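Local atomic coordinates of nodulation protein S (Bradyrhizobium sp., PDB entry 3OFK), a protein that probably transfers a methyl group from S-adenosyl-L-methionine to nitrogen during the synthesis of rhizobial Nod factors, and binds S-adenosyl-L-homocysteine. Residues 58-63 / 84-89; 68-73 / 94-99; 41-46 / 63-68; 51-56 / 114-119; 32-37 / 193-198. All coordinates share one frame; numbering follows the deposited sequence.

Contact 1: 58-63 / 84-89. With SAH (S-adenosyl-L-homocysteine), chain E.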
# COMPACT_ATOMS: atom_id res chain seq x y z
N ILE A 58 3.21 1.54 3.77
CA ILE A 58 2.06 2.44 4.07
C ILE A 58 0.76 1.66 3.95
O ILE A 58 0.33 1.36 2.83
CB ILE A 58 2.00 3.63 3.12
CG1 ILE A 58 3.21 4.52 3.35
CG2 ILE A 58 0.68 4.47 3.33
CD1 ILE A 58 3.51 5.49 2.19
N GLY A 59 0.14 1.38 5.10
CA GLY A 59 -1.08 0.54 5.15
C GLY A 59 -0.75 -0.95 5.24
O GLY A 59 -0.35 -1.56 4.25
N CYS A 60 -0.92 -1.55 6.41
CA CYS A 60 -0.43 -2.91 6.65
C CYS A 60 -1.50 -3.96 6.90
O CYS A 60 -1.17 -5.15 7.02
CB CYS A 60 0.52 -2.92 7.87
SG CYS A 60 -0.16 -2.29 9.45
N ALA A 61 -2.75 -3.54 7.00
CA ALA A 61 -3.85 -4.45 7.40
C ALA A 61 -3.36 -5.31 8.56
O ALA A 61 -2.83 -4.76 9.53
CB ALA A 61 -4.33 -5.31 6.23
N ALA A 62 -3.52 -6.65 8.47
CA ALA A 62 -3.10 -7.59 9.53
C ALA A 62 -1.64 -8.07 9.41
O ALA A 62 -1.25 -8.98 10.12
CB ALA A 62 -4.03 -8.79 9.63
N GLY A 63 -0.86 -7.49 8.53
CA GLY A 63 0.58 -7.79 8.46
C GLY A 63 0.97 -8.84 7.44
O GLY A 63 2.11 -9.29 7.44
N ARG A 84 -5.70 -0.60 15.36
CA ARG A 84 -5.96 -2.05 15.26
C ARG A 84 -5.08 -2.73 14.19
O ARG A 84 -4.68 -3.89 14.39
CB ARG A 84 -7.46 -2.35 15.05
CG ARG A 84 -7.84 -3.85 14.95
CD ARG A 84 -8.01 -4.54 16.29
NE ARG A 84 -6.99 -5.56 16.60
CZ ARG A 84 -6.06 -5.49 17.58
NH1 ARG A 84 -5.94 -4.42 18.38
NH2 ARG A 84 -5.23 -6.51 17.75
N ALA A 85 -4.71 -2.02 13.10
CA ALA A 85 -3.83 -2.59 12.07
C ALA A 85 -2.40 -2.79 12.62
O ALA A 85 -1.81 -3.86 12.47
CB ALA A 85 -3.82 -1.72 10.82
N ILE A 86 -1.88 -1.76 13.29
CA ILE A 86 -0.57 -1.86 13.95
C ILE A 86 -0.59 -3.05 14.94
O ILE A 86 0.33 -3.87 14.94
CB ILE A 86 -0.20 -0.56 14.71
CG1 ILE A 86 -0.29 0.70 13.80
CG2 ILE A 86 1.15 -0.69 15.42
CD1 ILE A 86 0.44 0.60 12.52
N GLY A 87 -1.63 -3.18 15.74
CA GLY A 87 -1.67 -4.21 16.76
C GLY A 87 -1.61 -5.62 16.19
O GLY A 87 -0.83 -6.47 16.67
N ARG A 88 -2.46 -5.88 15.21
CA ARG A 88 -2.50 -7.20 14.53
C ARG A 88 -1.19 -7.53 13.77
O ARG A 88 -0.66 -8.66 13.88
CB ARG A 88 -3.72 -7.25 13.60
CG ARG A 88 -5.04 -7.35 14.36
CD ARG A 88 -6.19 -7.70 13.44
NE ARG A 88 -6.09 -9.09 12.99
CZ ARG A 88 -7.07 -9.77 12.41
NH1 ARG A 88 -8.28 -9.23 12.23
NH2 ARG A 88 -6.86 -11.04 12.06
N ALA A 89 -0.65 -6.53 13.05
CA ALA A 89 0.51 -6.74 12.21
C ALA A 89 1.75 -6.97 13.05
O ALA A 89 2.54 -7.88 12.75
CB ALA A 89 0.71 -5.57 11.22
N SAH E . -0.80 -2.61 1.77
CA SAH E . -1.42 -3.85 2.23
CB SAH E . -2.70 -3.53 3.00
CG SAH E . -3.88 -2.93 2.25
SD SAH E . -5.43 -2.81 3.23
C SAH E . -1.71 -4.86 1.11
O SAH E . -1.67 -4.52 -0.08
OXT SAH E . -1.98 -6.03 1.38
C5' SAH E . -5.32 -1.01 3.51
C4' SAH E . -4.62 -0.51 4.75
O4' SAH E . -4.43 0.90 4.64
C3' SAH E . -5.39 -0.76 6.05
O3' SAH E . -4.50 -1.24 7.06
C2' SAH E . -5.94 0.64 6.39
O2' SAH E . -6.13 0.82 7.77
C1' SAH E . -4.83 1.51 5.85
N9 SAH E . -5.14 2.93 5.58
C8 SAH E . -6.27 3.45 5.02
N7 SAH E . -6.11 4.79 4.90
C5 SAH E . -4.89 5.13 5.36
C6 SAH E . -4.26 6.37 5.40
N6 SAH E . -4.95 7.48 5.01
N1 SAH E . -2.99 6.43 5.92
C2 SAH E . -2.36 5.27 6.35
N3 SAH E . -3.00 4.04 6.27
C4 SAH E . -4.25 3.96 5.76

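Contact 2: 68-73 / 94-99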
# COMPACT_ATOMS: atom_id res chain seq x y z
N LYS A 68 6.08 -10.68 4.71
CA LYS A 68 6.82 -11.09 3.51
C LYS A 68 7.95 -10.11 3.21
O LYS A 68 9.02 -10.50 2.77
CB LYS A 68 5.84 -11.17 2.34
CG LYS A 68 4.77 -12.26 2.54
CD LYS A 68 3.67 -12.24 1.47
CE LYS A 68 2.47 -13.03 1.95
NZ LYS A 68 1.30 -12.91 1.06
N LEU A 69 7.73 -8.85 3.52
CA LEU A 69 8.70 -7.79 3.27
C LEU A 69 9.82 -7.71 4.31
O LEU A 69 10.97 -7.47 3.94
CB LEU A 69 7.97 -6.45 3.21
CG LEU A 69 8.73 -5.23 2.66
CD1 LEU A 69 9.11 -5.43 1.18
CD2 LEU A 69 7.86 -3.97 2.87
N ALA A 70 9.49 -7.94 5.58
CA ALA A 70 10.42 -7.69 6.71
C ALA A 70 11.80 -8.32 6.57
O ALA A 70 12.80 -7.64 6.81
CB ALA A 70 9.79 -8.06 8.13
N PRO A 71 11.88 -9.62 6.19
CA PRO A 71 13.18 -10.26 6.15
C PRO A 71 14.15 -9.69 5.12
O PRO A 71 15.33 -10.03 5.14
CB PRO A 71 12.87 -11.71 5.81
CG PRO A 71 11.38 -11.85 5.90
CD PRO A 71 10.79 -10.54 5.80
N HIS A 72 13.67 -8.79 4.26
CA HIS A 72 14.44 -8.27 3.15
C HIS A 72 14.85 -6.79 3.31
O HIS A 72 15.47 -6.22 2.41
CB HIS A 72 13.65 -8.50 1.88
CG HIS A 72 13.16 -9.91 1.74
ND1 HIS A 72 14.00 -10.99 1.61
CD2 HIS A 72 11.90 -10.42 1.79
CE1 HIS A 72 13.29 -12.10 1.55
NE2 HIS A 72 12.01 -11.78 1.68
N CYS A 73 14.50 -6.20 4.45
CA CYS A 73 14.81 -4.81 4.77
C CYS A 73 15.68 -4.78 6.02
O CYS A 73 15.34 -5.40 7.01
CB CYS A 73 13.52 -4.05 5.07
SG CYS A 73 12.22 -4.16 3.80
N LYS A 94 6.39 -10.52 15.01
CA LYS A 94 7.12 -10.35 16.28
C LYS A 94 8.56 -10.92 16.34
O LYS A 94 9.37 -10.47 17.16
CB LYS A 94 6.31 -10.93 17.44
CG LYS A 94 6.40 -12.44 17.56
CD LYS A 94 5.35 -12.99 18.50
CE LYS A 94 5.14 -14.48 18.27
NZ LYS A 94 4.19 -15.07 19.24
N ARG A 95 8.89 -11.87 15.48
CA ARG A 95 10.26 -12.43 15.49
C ARG A 95 11.32 -11.42 15.05
O ARG A 95 12.51 -11.60 15.37
CB ARG A 95 10.35 -13.67 14.61
CG ARG A 95 10.12 -13.36 13.14
CD ARG A 95 10.10 -14.60 12.32
NE ARG A 95 11.45 -15.15 12.27
CZ ARG A 95 11.91 -15.95 11.32
NH1 ARG A 95 11.14 -16.33 10.30
NH2 ARG A 95 13.17 -16.37 11.41
N TRP A 96 10.89 -10.36 14.35
CA TRP A 96 11.80 -9.37 13.80
C TRP A 96 11.96 -8.24 14.82
O TRP A 96 10.99 -7.84 15.46
CB TRP A 96 11.29 -8.86 12.45
CG TRP A 96 11.11 -9.96 11.46
CD1 TRP A 96 9.93 -10.40 10.91
CD2 TRP A 96 12.13 -10.76 10.90
NE1 TRP A 96 10.17 -11.45 10.07
CE2 TRP A 96 11.52 -11.69 10.04
CE3 TRP A 96 13.52 -10.79 11.05
CZ2 TRP A 96 12.24 -12.63 9.33
CZ3 TRP A 96 14.24 -11.74 10.33
CH2 TRP A 96 13.60 -12.64 9.48
N SER A 97 13.20 -7.79 15.01
CA SER A 97 13.56 -6.71 15.96
C SER A 97 13.83 -5.36 15.25
O SER A 97 14.13 -4.36 15.91
CB SER A 97 14.80 -7.12 16.76
OG SER A 97 15.91 -7.25 15.88
N HIS A 98 13.72 -5.35 13.92
CA HIS A 98 14.10 -4.19 13.12
C HIS A 98 12.90 -3.41 12.54
O HIS A 98 13.10 -2.61 11.61
CB HIS A 98 15.04 -4.63 11.98
CG HIS A 98 14.41 -5.53 10.96
ND1 HIS A 98 14.19 -6.87 11.18
CD2 HIS A 98 14.00 -5.29 9.69
CE1 HIS A 98 13.65 -7.42 10.09
NE2 HIS A 98 13.51 -6.48 9.18
N ILE A 99 11.69 -3.63 13.07
CA ILE A 99 10.48 -2.98 12.54
C ILE A 99 10.00 -1.85 13.50
O ILE A 99 10.00 -2.07 14.73
CB ILE A 99 9.31 -3.97 12.30
CG1 ILE A 99 9.78 -5.21 11.52
CG2 ILE A 99 8.11 -3.26 11.61
CD1 ILE A 99 8.63 -6.18 11.09

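Contact 3: 41-46 / 63-68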
# COMPACT_ATOMS: atom_id res chain seq x y z
N GLN A 41 3.50 -10.38 -6.80
CA GLN A 41 3.93 -9.28 -7.68
C GLN A 41 4.47 -8.08 -6.92
O GLN A 41 5.50 -7.51 -7.25
CB GLN A 41 2.78 -8.82 -8.59
CG GLN A 41 2.37 -9.82 -9.68
CD GLN A 41 3.53 -10.35 -10.47
OE1 GLN A 41 4.49 -9.63 -10.76
NE2 GLN A 41 3.47 -11.64 -10.83
N LEU A 42 3.75 -7.69 -5.90
CA LEU A 42 4.20 -6.59 -5.06
C LEU A 42 5.62 -6.88 -4.45
O LEU A 42 6.49 -6.01 -4.50
CB LEU A 42 3.15 -6.32 -3.97
CG LEU A 42 3.14 -4.93 -3.35
CD1 LEU A 42 2.57 -3.91 -4.34
CD2 LEU A 42 2.37 -4.92 -2.06
N LEU A 43 5.85 -8.09 -3.93
CA LEU A 43 7.17 -8.45 -3.40
C LEU A 43 8.21 -8.56 -4.52
O LEU A 43 9.32 -8.11 -4.33
CB LEU A 43 7.14 -9.74 -2.56
CG LEU A 43 8.42 -10.07 -1.76
CD1 LEU A 43 8.76 -9.00 -0.73
CD2 LEU A 43 8.30 -11.38 -1.05
N ARG A 44 7.85 -9.11 -5.69
CA ARG A 44 8.80 -9.23 -6.80
C ARG A 44 9.30 -7.84 -7.17
O ARG A 44 10.51 -7.64 -7.33
CB ARG A 44 8.19 -9.91 -8.05
CG ARG A 44 9.13 -9.95 -9.26
CD ARG A 44 8.48 -10.60 -10.48
NE ARG A 44 7.34 -9.83 -10.98
CZ ARG A 44 7.42 -8.74 -11.75
NH1 ARG A 44 8.60 -8.27 -12.13
NH2 ARG A 44 6.31 -8.12 -12.15
N LEU A 45 8.38 -6.89 -7.30
CA LEU A 45 8.75 -5.52 -7.59
C LEU A 45 9.61 -4.93 -6.47
O LEU A 45 10.54 -4.19 -6.75
CB LEU A 45 7.50 -4.64 -7.83
CG LEU A 45 6.61 -4.96 -9.06
CD1 LEU A 45 5.36 -4.06 -9.16
CD2 LEU A 45 7.43 -4.88 -10.31
N SER A 46 9.27 -5.21 -5.21
CA SER A 46 9.98 -4.62 -4.06
C SER A 46 11.43 -5.12 -4.00
O SER A 46 12.34 -4.36 -3.62
CB SER A 46 9.26 -4.95 -2.75
OG SER A 46 7.89 -4.55 -2.75
N GLY A 63 -0.86 -7.49 8.53
CA GLY A 63 0.58 -7.79 8.46
C GLY A 63 0.97 -8.84 7.44
O GLY A 63 2.11 -9.29 7.44
N ALA A 64 0.02 -9.27 6.59
CA ALA A 64 0.33 -10.33 5.61
C ALA A 64 1.50 -9.95 4.71
O ALA A 64 2.40 -10.78 4.49
CB ALA A 64 -0.89 -10.73 4.79
N PHE A 65 1.52 -8.71 4.19
CA PHE A 65 2.62 -8.27 3.35
C PHE A 65 3.84 -7.84 4.16
O PHE A 65 4.97 -8.12 3.76
CB PHE A 65 2.22 -7.18 2.34
CG PHE A 65 3.29 -6.94 1.31
CD1 PHE A 65 3.42 -7.79 0.22
CD2 PHE A 65 4.21 -5.93 1.47
CE1 PHE A 65 4.43 -7.62 -0.72
CE2 PHE A 65 5.21 -5.73 0.55
CZ PHE A 65 5.32 -6.61 -0.57
N THR A 66 3.62 -7.20 5.31
CA THR A 66 4.68 -6.81 6.22
C THR A 66 5.59 -8.02 6.49
O THR A 66 6.82 -7.92 6.39
CB THR A 66 4.12 -6.29 7.55
OG1 THR A 66 2.94 -5.53 7.32
CG2 THR A 66 5.16 -5.46 8.32
N GLU A 67 4.95 -9.16 6.76
CA GLU A 67 5.62 -10.43 7.07
C GLU A 67 6.51 -10.95 5.94
O GLU A 67 7.52 -11.60 6.19
CB GLU A 67 4.56 -11.48 7.42
CG GLU A 67 5.12 -12.88 7.66
CD GLU A 67 4.21 -13.77 8.48
OE1 GLU A 67 3.00 -13.85 8.14
OE2 GLU A 67 4.73 -14.37 9.48
N LYS A 68 6.08 -10.68 4.71
CA LYS A 68 6.82 -11.09 3.51
C LYS A 68 7.95 -10.11 3.21
O LYS A 68 9.02 -10.50 2.77
CB LYS A 68 5.84 -11.17 2.34
CG LYS A 68 4.77 -12.26 2.54
CD LYS A 68 3.67 -12.24 1.47
CE LYS A 68 2.47 -13.03 1.95
NZ LYS A 68 1.30 -12.91 1.06

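Contact 4: 51-56 / 114-119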
# COMPACT_ATOMS: atom_id res chain seq x y z
N ALA A 51 18.31 -6.60 -1.59
CA ALA A 51 17.94 -6.25 -0.21
C ALA A 51 17.76 -4.73 -0.04
O ALA A 51 18.48 -3.93 -0.65
CB ALA A 51 19.01 -6.79 0.81
N VAL A 52 16.83 -4.34 0.82
CA VAL A 52 16.51 -2.91 1.04
C VAL A 52 17.22 -2.40 2.30
O VAL A 52 17.32 -3.12 3.27
CB VAL A 52 14.96 -2.73 1.06
CG1 VAL A 52 14.55 -1.43 1.65
CG2 VAL A 52 14.40 -2.90 -0.36
N SER A 53 17.72 -1.16 2.31
CA SER A 53 18.33 -0.59 3.54
C SER A 53 17.33 -0.06 4.60
O SER A 53 17.52 -0.20 5.83
CB SER A 53 19.29 0.54 3.19
OG SER A 53 20.47 0.07 2.51
N ASN A 54 16.27 0.60 4.13
CA ASN A 54 15.40 1.37 5.02
C ASN A 54 14.09 1.46 4.34
O ASN A 54 13.91 2.30 3.48
CB ASN A 54 15.99 2.76 5.26
CG ASN A 54 15.34 3.47 6.43
OD1 ASN A 54 14.86 2.83 7.36
ND2 ASN A 54 15.35 4.81 6.39
N GLY A 55 13.19 0.53 4.65
CA GLY A 55 11.94 0.41 3.90
C GLY A 55 10.77 1.05 4.65
O GLY A 55 10.79 1.13 5.89
N LEU A 56 9.77 1.52 3.89
CA LEU A 56 8.50 2.04 4.47
C LEU A 56 7.29 1.31 3.87
O LEU A 56 7.11 1.23 2.64
CB LEU A 56 8.36 3.55 4.24
CG LEU A 56 7.06 4.24 4.73
CD1 LEU A 56 6.95 4.24 6.26
CD2 LEU A 56 6.91 5.66 4.19
N LEU A 114 14.59 9.16 5.18
CA LEU A 114 14.48 8.85 3.76
C LEU A 114 14.56 7.34 3.59
O LEU A 114 15.39 6.69 4.24
CB LEU A 114 15.56 9.57 2.93
CG LEU A 114 15.54 11.10 3.04
CD1 LEU A 114 16.74 11.75 2.29
CD2 LEU A 114 14.20 11.67 2.59
N PHE A 115 13.68 6.80 2.75
CA PHE A 115 13.51 5.35 2.50
C PHE A 115 13.91 4.96 1.07
O PHE A 115 13.50 5.59 0.10
CB PHE A 115 12.06 4.93 2.76
CG PHE A 115 11.56 5.34 4.12
CD1 PHE A 115 11.87 4.59 5.24
CD2 PHE A 115 10.82 6.51 4.28
CE1 PHE A 115 11.45 4.97 6.48
CE2 PHE A 115 10.39 6.91 5.54
CZ PHE A 115 10.71 6.13 6.65
N ASP A 116 14.69 3.90 0.95
CA ASP A 116 15.03 3.38 -0.39
C ASP A 116 13.94 2.46 -0.98
O ASP A 116 14.01 2.07 -2.16
CB ASP A 116 16.41 2.71 -0.41
CG ASP A 116 16.53 1.56 0.57
OD1 ASP A 116 15.89 1.60 1.62
OD2 ASP A 116 17.29 0.61 0.30
N LEU A 117 12.94 2.10 -0.18
CA LEU A 117 11.73 1.47 -0.70
C LEU A 117 10.52 2.01 0.05
O LEU A 117 10.52 2.02 1.29
CB LEU A 117 11.74 -0.04 -0.51
CG LEU A 117 10.51 -0.80 -1.05
CD1 LEU A 117 10.36 -0.69 -2.58
CD2 LEU A 117 10.68 -2.28 -0.62
N ILE A 118 9.51 2.44 -0.70
CA ILE A 118 8.20 2.71 -0.15
C ILE A 118 7.19 1.84 -0.86
O ILE A 118 7.13 1.80 -2.09
CB ILE A 118 7.82 4.16 -0.34
CG1 ILE A 118 8.83 5.05 0.37
CG2 ILE A 118 6.40 4.40 0.18
CD1 ILE A 118 8.60 6.55 0.14
N VAL A 119 6.45 1.06 -0.08
CA VAL A 119 5.39 0.23 -0.63
C VAL A 119 4.06 0.93 -0.23
O VAL A 119 3.85 1.30 0.93
CB VAL A 119 5.46 -1.25 -0.15
CG1 VAL A 119 4.35 -2.06 -0.78
CG2 VAL A 119 6.89 -1.89 -0.44

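Contact 5: 32-37 / 193-198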
# COMPACT_ATOMS: atom_id res chain seq x y z
N ASN A 32 -7.34 -15.39 -0.12
CA ASN A 32 -7.71 -15.19 -1.53
C ASN A 32 -6.50 -15.41 -2.44
O ASN A 32 -5.50 -14.69 -2.33
CB ASN A 32 -8.26 -13.79 -1.74
CG ASN A 32 -8.93 -13.61 -3.08
OD1 ASN A 32 -8.86 -14.44 -3.98
ND2 ASN A 32 -9.58 -12.46 -3.24
N PRO A 33 -6.58 -16.43 -3.31
CA PRO A 33 -5.47 -16.65 -4.24
C PRO A 33 -5.06 -15.42 -5.06
O PRO A 33 -3.87 -15.24 -5.32
CB PRO A 33 -5.99 -17.78 -5.15
CG PRO A 33 -7.43 -17.94 -4.84
CD PRO A 33 -7.66 -17.41 -3.48
N PHE A 34 -6.02 -14.55 -5.41
CA PHE A 34 -5.73 -13.29 -6.11
C PHE A 34 -4.89 -12.36 -5.25
O PHE A 34 -3.96 -11.72 -5.73
CB PHE A 34 -7.02 -12.58 -6.53
CG PHE A 34 -6.84 -11.11 -6.86
CD1 PHE A 34 -6.27 -10.72 -8.06
CD2 PHE A 34 -7.24 -10.12 -5.96
CE1 PHE A 34 -6.12 -9.36 -8.37
CE2 PHE A 34 -7.09 -8.76 -6.26
CZ PHE A 34 -6.52 -8.38 -7.46
N GLU A 35 -5.22 -12.29 -3.96
CA GLU A 35 -4.46 -11.43 -3.07
C GLU A 35 -3.07 -12.01 -2.85
O GLU A 35 -2.10 -11.26 -2.83
CB GLU A 35 -5.21 -11.19 -1.74
CG GLU A 35 -6.59 -10.55 -1.90
CD GLU A 35 -6.53 -9.10 -2.34
OE1 GLU A 35 -5.43 -8.52 -2.40
OE2 GLU A 35 -7.60 -8.54 -2.63
N ARG A 36 -2.95 -13.34 -2.79
CA ARG A 36 -1.62 -13.96 -2.68
C ARG A 36 -0.77 -13.64 -3.93
O ARG A 36 0.39 -13.25 -3.77
CB ARG A 36 -1.70 -15.48 -2.41
CG ARG A 36 -2.28 -15.86 -1.02
CD ARG A 36 -2.14 -17.38 -0.70
NE ARG A 36 -2.89 -18.28 -1.61
CZ ARG A 36 -4.13 -18.76 -1.40
NH1 ARG A 36 -4.84 -18.45 -0.32
NH2 ARG A 36 -4.67 -19.58 -2.29
N GLU A 37 -1.36 -13.79 -5.14
CA GLU A 37 -0.67 -13.46 -6.41
C GLU A 37 -0.31 -11.96 -6.49
O GLU A 37 0.77 -11.60 -6.97
CB GLU A 37 -1.48 -13.82 -7.67
CG GLU A 37 -0.55 -14.16 -8.83
CD GLU A 37 -1.08 -13.83 -10.21
OE1 GLU A 37 -2.29 -14.06 -10.47
OE2 GLU A 37 -0.27 -13.36 -11.05
N ALA A 193 -14.48 -8.54 -11.89
CA ALA A 193 -14.14 -7.17 -12.22
C ALA A 193 -13.47 -6.47 -11.03
O ALA A 193 -12.55 -5.67 -11.22
CB ALA A 193 -15.39 -6.41 -12.69
N ASP A 194 -13.92 -6.78 -9.80
CA ASP A 194 -13.31 -6.27 -8.54
C ASP A 194 -11.84 -6.67 -8.32
O ASP A 194 -11.14 -6.07 -7.50
CB ASP A 194 -14.08 -6.78 -7.30
CG ASP A 194 -15.39 -6.03 -7.03
OD1 ASP A 194 -15.94 -6.25 -5.92
OD2 ASP A 194 -15.86 -5.25 -7.89
N GLU A 195 -11.41 -7.74 -8.99
CA GLU A 195 -10.06 -8.27 -8.84
C GLU A 195 -9.27 -7.94 -10.09
O GLU A 195 -9.07 -8.79 -10.97
CB GLU A 195 -10.08 -9.78 -8.52
CG GLU A 195 -10.49 -10.04 -7.08
CD GLU A 195 -10.78 -11.49 -6.72
OE1 GLU A 195 -10.63 -12.42 -7.56
OE2 GLU A 195 -11.18 -11.70 -5.57
N ASP A 196 -8.85 -6.68 -10.16
CA ASP A 196 -8.13 -6.19 -11.33
C ASP A 196 -7.27 -5.01 -10.97
O ASP A 196 -7.75 -3.88 -10.90
CB ASP A 196 -9.08 -5.81 -12.46
CG ASP A 196 -8.35 -5.37 -13.72
OD1 ASP A 196 -7.11 -5.53 -13.84
OD2 ASP A 196 -9.04 -4.85 -14.62
N CYS A 197 -5.99 -5.31 -10.81
CA CYS A 197 -5.04 -4.47 -10.12
C CYS A 197 -3.94 -4.08 -11.07
O CYS A 197 -3.54 -4.86 -11.93
CB CYS A 197 -4.42 -5.29 -8.99
SG CYS A 197 -3.18 -4.42 -8.07
N LEU A 198 -3.45 -2.87 -10.91
CA LEU A 198 -2.29 -2.39 -11.65
C LEU A 198 -1.22 -2.10 -10.63
O LEU A 198 -1.52 -1.48 -9.62
CB LEU A 198 -2.63 -1.10 -12.42
CG LEU A 198 -1.76 -0.69 -13.61
CD1 LEU A 198 -1.52 -1.84 -14.60
CD2 LEU A 198 -2.45 0.47 -14.30
O HOH W 1 -10.59 -14.93 -6.00

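Contact 1: 58-63 / 84-89
A85 meets the loop first: its CB rests 3.4 Å from A61 O and also faces the ribose of the ligand, while its carbonyl oxygen borders C60 SG, which lies between its own backbone N and carbonyl carbon (chi1 57°). I86 adds a looser touch, CD1 to C60 SG. At R88 the guanidinium carries A62 CB over one face, 4.0 Å from NE, and its nitrogens are tied down by the backbone oxygens of L21, N23 and D24. A89 packs against the turn. Its CB lies 3.5 Å from G63 CA and 3.8 Å from C60 SG, and its CA-H points at A62 O. G63, whose positive phi suits glycine, has its CA 3.9 Å from A89 CA, so helix and loop meet backbone to backbone. On its other flank the loop holds the ligand: SAH N donates to G59 O (2.7 Å) and A61 N to SAH O3' (2.9 Å). This is the glycine-rich loop after the first strand of a Rossmann-like methyltransferase, with a type II' turn from C60 to G63.

Contact 2: 68-73 / 94-99
A70 meets W96 with its methyl group and H98 with its carbonyl. The polar part is one hydrogen bond, H98 NE2 to A70 O at 2.7 Å, with an angle of 151° at the hydrogen. The oxygen lies in the plane of the imidazole, whereas the nitrogen stands above the plane of the carbonyl; C73 N reaches the same oxygen from the opposite face, so A70 O is gripped by two donors. H98 CG lies between its own backbone N and carbonyl carbon (chi1 65°), and the ring's CD2 comes 3.0 Å from C73 O.

The apolar part centres on W96. A70 CB sits over the face of the five-membered ring, 4.0 Å from its centroid, in a CH-pi contact, and P71 covers the same face further out, crossing the indole at about a right angle with CG 3.6 Å from W96 CZ2. R95 CG lies against the opposite face. I99 CD1 completes the patch, 3.7 Å from A70 CB. Well away from the ligand, this contact joins the 3-10 turn that follows helix 64-69 to the loop after helix 83-92, two successive helix-to-strand connections, leading into the adjacent parallel strands 73-80 and 99-103 of the Rossmann-like sheet.

Contact 3: 41-46 / 63-68
F65 and L42 join two helices that pack on one face of the Rossmann-like sheet, 33-46 before its first strand and 64-69 directly after the glycine-rich loop. The short segments run in the same general direction, their axes 36° apart and 10.9 Å from each other at closest approach, and side chains make the contact. F65 does most of this. Its CG is anti to the backbone N (chi1 -169°), and the ring lies against helix 33-46, where L42 CD2 stands over the centre of one face, 3.6 Å from the centroid and 10° off the normal, as a CH-pi contact. At the rim L43 N lies in the ring plane, 3.5 Å from F65 CE1, and the S46 hydroxyl is also near the edge. That hydroxyl donates to L42 O, which S46 N reaches from the opposite carbonyl face. H39, a ligand-binding residue, meets F65 edge to face and accepts a hydrogen bond from K68 NZ. The F65 side chain itself comes within about 4 Å of SAH. L43 packs on K68, with its CD1 3.8 Å from K68 O and its CD2 4.2 Å from K68 CB.

Contact 4: 51-56 / 114-119
D116 CG stands between its own backbone N and carbonyl carbon (chi1 59°), and N54 CG is anti to its N (chi1 -165°); carboxylate and amide both make bonds to the backbone of the facing chain. Two successive backbone N-H groups grip the carboxylate. S53 N donates to OD2 of D116 at 2.7 Å, on the syn lone pair, and N54 N to OD1 of D116, also at 2.7 Å and on the syn side, 20° out of plane. N54 ND2 donates to L114 O (2.9 Å), approaching from above the carbonyl plane, while D116 N returns a weak bond to N54 O.

Beyond these corners the chains become neighbouring parallel strands, with L56 N bonded to L117 O and V119 N to L56 O (both 2.8 Å). L56 CB lies over the centre of the F115 ring, 3.7 Å from its centroid, and L56 CD2 continues over CE2 of that ring. On the side of L117, V52 CG2 packs 3.8 Å from L117 CD2, near helices 33-46 and 64-69. Strands 52-58 and 115-121 sit side by side in the order 3-2-1-4-5-7-6, the central pairing of the Rossmann-like methyltransferase sheet.

Contact 5: 32-37 / 193-198
F34 and E195 slide past each other in opposite directions, the ring and carboxylate planes only 9° apart. E195 CB stands over the centre of the phenyl ring, 3.7 Å from its centroid and 3° off the normal, and its CG lies 3.4 Å from F34 CD2. C197 CB instead touches the edge of the ring, 4.0 Å from F34 CZ. The glutamate chain is extended beyond CG, which carries its carboxylate past the ring to N32. Here the two side chains meet tip to tip: N32 ND2 donates to E195 OE2 at 2.9 Å, nearly straight at 169°, with the oxygen in the amide plane but the nitrogen above that of the carboxylate. A water donates to both N32 OD1 and E195 OE1, the latter also bound by Q191 N. N32 OD1 in turn accepts from F34 N (3.2 Å). The result is an N-cap on helix 33-46, joined by its own amide to the chain entering strand 196-203, the antiparallel addition to the methyltransferase sheet.

From the N terminus, helix 33-46 opens contact 5 at its start and contact 3 at its end; strand 52-58 then opens contact 4, and the loop after it contact 1. Contact 3 closes first, on helix 64-69, crossing both contact 4 and contact 1 along the chain. The end of that segment opens contact 2, whose segments alternate with those of contact 1; both close before 114-119 completes contact 4, which encloses them. Contact 5, its segments 156 residues apart, closes last, around all the others. Contact 4 joins central strands, contact 3 sets two helices over them, contact 1 joins helix 83-92 to the ligand loop, contact 2 ties the turn after helix 64-69 to the entry of strand 99-103, and contact 5 reaches strand 196-203.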